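Local coordinates for protein endonuclease 2 (Arabidopsis thaliana, PDB 4CXP) that cuts RNA and single-stranded DNA, and less readily double-stranded DNA, into 5'-phosphorylated products with the help of three divalent metal ions, at residues A[8-21]-A[247-259]. Numbering follows the deposited sequence. Where two conformers were deposited one is given.
Sequences IICKIAQTRLDETA and LAQGGVRLAATLN
Gly251 CA makes a CA-H...O contact to Ile9 O (3.4 Å) where two helices of the mostly helical S1/P1 nuclease fold cross; the axes of 8-15 and 247-259 approach to 7.4 Å with a crossing angle of -42°, a closeness consistent with glycine at this point. Ile12 CG2 packs on Gly251 CA at 3.8 Å. Ile9, whose side chain also packs on Trp1 of the metal and substrate site, crosses Leu247 at about a right angle. Its CG2, anti to the backbone N, lies against the Gly250-Gly251 peptide. Further along, Ala13 CB abuts Leu254 CD2 at 3.7 Å, and Ala255 CB sits against Arg16 CB at 3.5 Å. Val252 CG2 lies over one guanidinium face of Arg16, offset toward the rim; Arg16 NE reaches Val252 O through a water, while NH2 is salt-bridged to Glu197. Where the first helix gives way to 19-28, the Asn259 amide grips the connecting backbone twice: ND2 donates to Arg16 O (3.2 Å, 161°), and OD1 accepts from Asp18 N (2.9 Å), which stands above the carbonyl plane. An alanine at this position would remove both bonds and is likely to leave Arg16 O and Asp18 N without these partners. The Asp18 carboxylate stacks on that amide, planes 19° apart, and its OD1 caps the next helix by accepting from Ala21 N at 3.0 Å.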
loop_
_atom_site.group_PDB
_atom_site.type_symbol
_atom_site.label_atom_id
_atom_site.label_comp_id
_atom_site.label_asym_id
_atom_site.label_seq_id
_atom_site.Cartn_x
_atom_site.Cartn_y
_atom_site.Cartn_z
ATOM N N ILE A 8 -9.273 0.165 3.073
ATOM C CA ILE A 8 -8.978 -0.526 4.303
ATOM C C ILE A 8 -7.811 0.128 5.032
ATOM O O ILE A 8 -7.872 0.387 6.235
ATOM C CB ILE A 8 -8.715 -2.032 4.038
ATOM C CG1 ILE A 8 -10.009 -2.745 3.601
ATOM C CG2 ILE A 8 -8.077 -2.705 5.238
ATOM C CD1 ILE A 8 -9.796 -4.093 2.958
ATOM N N ILE A 9 -6.721 0.367 4.303
ATOM C CA ILE A 9 -5.540 0.963 4.897
ATOM C C ILE A 9 -5.864 2.322 5.500
ATOM O O ILE A 9 -5.471 2.625 6.623
ATOM C CB ILE A 9 -4.411 1.025 3.845
ATOM C CG1 ILE A 9 -3.880 -0.398 3.611
ATOM C CG2 ILE A 9 -3.297 1.975 4.257
ATOM C CD1 ILE A 9 -2.926 -0.521 2.455
ATOM N N CYS A 10 -6.558 3.155 4.739
ATOM C CA CYS A 10 -6.858 4.491 5.212
ATOM C C CYS A 10 -7.882 4.506 6.348
ATOM O O CYS A 10 -7.805 5.368 7.217
ATOM C CB CYS A 10 -7.278 5.387 4.051
ATOM S SG CYS A 10 -5.838 5.910 3.092
ATOM N N LYS A 11 -8.830 3.568 6.365
ATOM C CA LYS A 11 -9.785 3.463 7.476
ATOM C C LYS A 11 -9.067 3.074 8.763
ATOM O O LYS A 11 -9.290 3.661 9.818
ATOM C CB LYS A 11 -10.892 2.464 7.152
ATOM C CG LYS A 11 -11.930 2.998 6.182
ATOM C CD LYS A 11 -12.861 1.901 5.701
ATOM C CE LYS A 11 -13.990 2.443 4.850
ATOM N NZ LYS A 11 -15.075 3.003 5.693
ATOM N N ILE A 12 -8.169 2.098 8.672
ATOM C CA ILE A 12 -7.373 1.709 9.834
ATOM C C ILE A 12 -6.548 2.918 10.294
ATOM O O ILE A 12 -6.504 3.257 11.479
ATOM C CB ILE A 12 -6.472 0.500 9.519
ATOM C CG1 ILE A 12 -7.328 -0.748 9.317
ATOM C CG2 ILE A 12 -5.458 0.292 10.630
ATOM C CD1 ILE A 12 -6.558 -1.935 8.804
ATOM N N ALA A 13 -5.880 3.570 9.352
ATOM C CA ALA A 13 -5.002 4.654 9.721
ATOM C C ALA A 13 -5.741 5.783 10.408
ATOM O O ALA A 13 -5.287 6.313 11.428
ATOM C CB ALA A 13 -4.273 5.194 8.511
ATOM N N GLN A 14 -6.888 6.184 9.865
ATOM C CA GLN A 14 -7.511 7.393 10.389
ATOM C C GLN A 14 -7.971 7.182 11.831
ATOM O O GLN A 14 -7.911 8.095 12.639
ATOM C CB GLN A 14 -8.630 7.911 9.487
ATOM C CG GLN A 14 -9.136 9.290 9.917
ATOM C CD GLN A 14 -10.013 9.974 8.881
ATOM O OE1 GLN A 14 -10.541 9.326 7.972
ATOM N NE2 GLN A 14 -10.131 11.294 8.971
ATOM N N THR A 15 -8.362 5.967 12.177
ATOM C CA THR A 15 -8.778 5.663 13.539
ATOM C C THR A 15 -7.621 5.537 14.534
ATOM O O THR A 15 -7.863 5.505 15.729
ATOM C CB THR A 15 -9.698 4.426 13.619
ATOM O OG1 THR A 15 -8.974 3.266 13.223
ATOM C CG2 THR A 15 -10.922 4.611 12.752
ATOM N N ARG A 16 -6.387 5.520 14.045
ATOM C CA ARG A 16 -5.181 5.425 14.871
ATOM C C ARG A 16 -4.444 6.759 14.970
ATOM O O ARG A 16 -3.357 6.822 15.525
ATOM C CB ARG A 16 -4.252 4.347 14.331
ATOM C CG ARG A 16 -4.827 2.954 14.445
ATOM C CD ARG A 16 -3.854 1.923 13.902
ATOM N NE ARG A 16 -2.678 1.770 14.746
ATOM C CZ ARG A 16 -2.657 1.070 15.864
ATOM N NH1 ARG A 16 -3.731 0.398 16.273
ATOM N NH2 ARG A 16 -1.543 1.022 16.558
ATOM N N LEU A 17 -5.021 7.840 14.470
ATOM C CA LEU A 17 -4.375 9.138 14.557
ATOM C C LEU A 17 -4.491 9.692 15.968
ATOM O O LEU A 17 -5.515 9.542 16.639
ATOM C CB LEU A 17 -5.014 10.108 13.574
ATOM C CG LEU A 17 -4.879 9.733 12.100
ATOM C CD1 LEU A 17 -5.538 10.784 11.239
ATOM C CD2 LEU A 17 -3.431 9.513 11.707
ATOM N N ASP A 18 -3.442 10.378 16.389
ATOM C CA ASP A 18 -3.472 11.165 17.606
ATOM C C ASP A 18 -4.179 12.483 17.344
ATOM O O ASP A 18 -4.549 12.794 16.213
ATOM C CB ASP A 18 -2.088 11.292 18.229
ATOM C CG ASP A 18 -1.104 12.081 17.411
ATOM O OD1 ASP A 18 -1.515 12.920 16.605
ATOM O OD2 ASP A 18 0.128 11.851 17.586
ATOM N N GLU A 19 -4.434 13.247 18.395
ATOM C CA GLU A 19 -5.273 14.417 18.233
ATOM C C GLU A 19 -4.679 15.433 17.251
ATOM O O GLU A 19 -5.405 15.982 16.422
ATOM C CB GLU A 19 -5.620 15.027 19.579
ATOM C CG GLU A 19 -6.657 16.142 19.491
ATOM C CD GLU A 19 -8.099 15.721 19.180
ATOM O OE1 GLU A 19 -8.402 14.559 18.901
ATOM O OE2 GLU A 19 -8.966 16.610 19.241
ATOM N N THR A 20 -3.372 15.680 17.317
ATOM C CA THR A 20 -2.774 16.652 16.404
ATOM C C THR A 20 -2.854 16.211 14.944
ATOM O O THR A 20 -3.113 17.020 14.058
ATOM C CB THR A 20 -1.334 17.046 16.797
ATOM O OG1 THR A 20 -0.519 15.905 16.985
ATOM C CG2 THR A 20 -1.355 17.800 18.086
ATOM N N ALA A 21 -2.639 14.928 14.686
ATOM C CA ALA A 21 -2.742 14.427 13.325
ATOM C C ALA A 21 -4.198 14.400 12.870
ATOM O O ALA A 21 -4.491 14.691 11.722
ATOM C CB ALA A 21 -2.105 13.064 13.195
ATOM N N LEU A 247 -2.069 -5.188 4.649
ATOM C CA LEU A 247 -3.067 -4.157 4.854
ATOM C C LEU A 247 -2.980 -3.574 6.265
ATOM O O LEU A 247 -3.043 -2.362 6.461
ATOM C CB LEU A 247 -4.466 -4.692 4.574
ATOM C CG LEU A 247 -4.756 -5.132 3.141
ATOM C CD1 LEU A 247 -6.119 -5.809 3.065
ATOM C CD2 LEU A 247 -4.667 -3.991 2.148
ATOM N N ALA A 248 -2.838 -4.447 7.256
ATOM C CA ALA A 248 -2.716 -4.004 8.642
ATOM C C ALA A 248 -1.435 -3.189 8.834
ATOM O O ALA A 248 -1.458 -2.138 9.462
ATOM C CB ALA A 248 -2.753 -5.188 9.563
ATOM N N GLN A 249 -0.315 -3.674 8.299
ATOM C CA GLN A 249 0.932 -2.938 8.371
ATOM C C GLN A 249 0.779 -1.566 7.722
ATOM O O GLN A 249 1.233 -0.557 8.268
ATOM C CB GLN A 249 2.052 -3.711 7.687
ATOM C CG GLN A 249 2.624 -4.833 8.515
ATOM C CD GLN A 249 3.652 -5.651 7.765
ATOM O OE1 GLN A 249 3.437 -6.027 6.619
ATOM N NE2 GLN A 249 4.766 -5.940 8.400
ATOM N N GLY A 250 0.173 -1.523 6.544
ATOM C CA GLY A 250 0.001 -0.256 5.868
ATOM C C GLY A 250 -0.796 0.742 6.697
ATOM O O GLY A 250 -0.435 1.909 6.777
ATOM N N GLY A 251 -1.904 0.294 7.276
ATOM C CA GLY A 251 -2.716 1.176 8.079
ATOM C C GLY A 251 -2.006 1.669 9.327
ATOM O O GLY A 251 -2.064 2.844 9.682
ATOM N N VAL A 252 -1.343 0.740 10.020
ATOM C CA VAL A 252 -0.606 1.068 11.224
ATOM C C VAL A 252 0.516 2.060 10.904
ATOM O O VAL A 252 0.729 3.028 11.643
ATOM C CB VAL A 252 -0.085 -0.226 11.882
ATOM C CG1 VAL A 252 0.985 0.073 12.906
ATOM C CG2 VAL A 252 -1.220 -1.008 12.514
ATOM N N ARG A 253 1.244 1.819 9.820
ATOM C CA ARG A 253 2.372 2.656 9.472
ATOM C C ARG A 253 1.941 4.003 8.919
ATOM O O ARG A 253 2.612 5.001 9.177
ATOM C CB ARG A 253 3.295 1.901 8.522
ATOM C CG ARG A 253 4.034 0.810 9.265
ATOM C CD ARG A 253 4.597 -0.229 8.351
ATOM N NE ARG A 253 5.539 -1.091 9.049
ATOM C CZ ARG A 253 6.089 -2.163 8.508
ATOM N NH1 ARG A 253 5.654 -2.616 7.349
ATOM N NH2 ARG A 253 7.050 -2.820 9.140
ATOM N N LEU A 254 0.842 4.065 8.176
ATOM C CA LEU A 254 0.343 5.350 7.743
ATOM C C LEU A 254 0.004 6.212 8.952
ATOM O O LEU A 254 0.412 7.380 9.028
ATOM C CB LEU A 254 -0.849 5.191 6.813
ATOM C CG LEU A 254 -1.490 6.499 6.343
ATOM C CD1 LEU A 254 -0.496 7.454 5.706
ATOM C CD2 LEU A 254 -2.630 6.183 5.389
ATOM N N ALA A 255 -0.714 5.653 9.929
ATOM C CA ALA A 255 -1.047 6.433 11.114
ATOM C C ALA A 255 0.202 6.839 11.882
ATOM O O ALA A 255 0.305 7.982 12.340
ATOM C CB ALA A 255 -1.980 5.675 12.017
ATOM N N ALA A 256 1.148 5.917 12.078
ATOM C CA ALA A 256 2.323 6.244 12.855
ATOM C C ALA A 256 3.132 7.355 12.196
ATOM O O ALA A 256 3.695 8.221 12.869
ATOM C CB ALA A 256 3.175 5.018 13.064
ATOM N N THR A 257 3.206 7.311 10.874
ATOM C CA THR A 257 3.930 8.317 10.111
ATOM C C THR A 257 3.233 9.680 10.199
ATOM O O THR A 257 3.892 10.687 10.467
ATOM C CB THR A 257 4.127 7.843 8.667
ATOM O OG1 THR A 257 4.830 6.602 8.672
ATOM C CG2 THR A 257 4.886 8.848 7.866
ATOM N N LEU A 258 1.924 9.721 9.991
ATOM C CA LEU A 258 1.191 10.971 10.130
ATOM C C LEU A 258 1.290 11.519 11.553
ATOM O O LEU A 258 1.418 12.730 11.753
ATOM C CB LEU A 258 -0.267 10.818 9.716
ATOM C CG LEU A 258 -0.499 10.465 8.232
ATOM C CD1 LEU A 258 -1.977 10.284 7.953
ATOM C CD2 LEU A 258 0.090 11.499 7.290
ATOM N N ASN A 259 1.244 10.640 12.550
ATOM C CA ASN A 259 1.387 11.096 13.921
ATOM C C ASN A 259 2.744 11.756 14.159
ATOM O O ASN A 259 2.837 12.797 14.803
ATOM C CB ASN A 259 1.165 9.946 14.905
ATOM C CG ASN A 259 -0.298 9.556 15.017
ATOM O OD1 ASN A 259 -1.188 10.293 14.615
ATOM N ND2 ASN A 259 -0.551 8.389 15.572
HETATM O O HOH W 1 -0.318 3.224 14.176
HETATM O O HOH W 2 0.459 14.206 15.342
#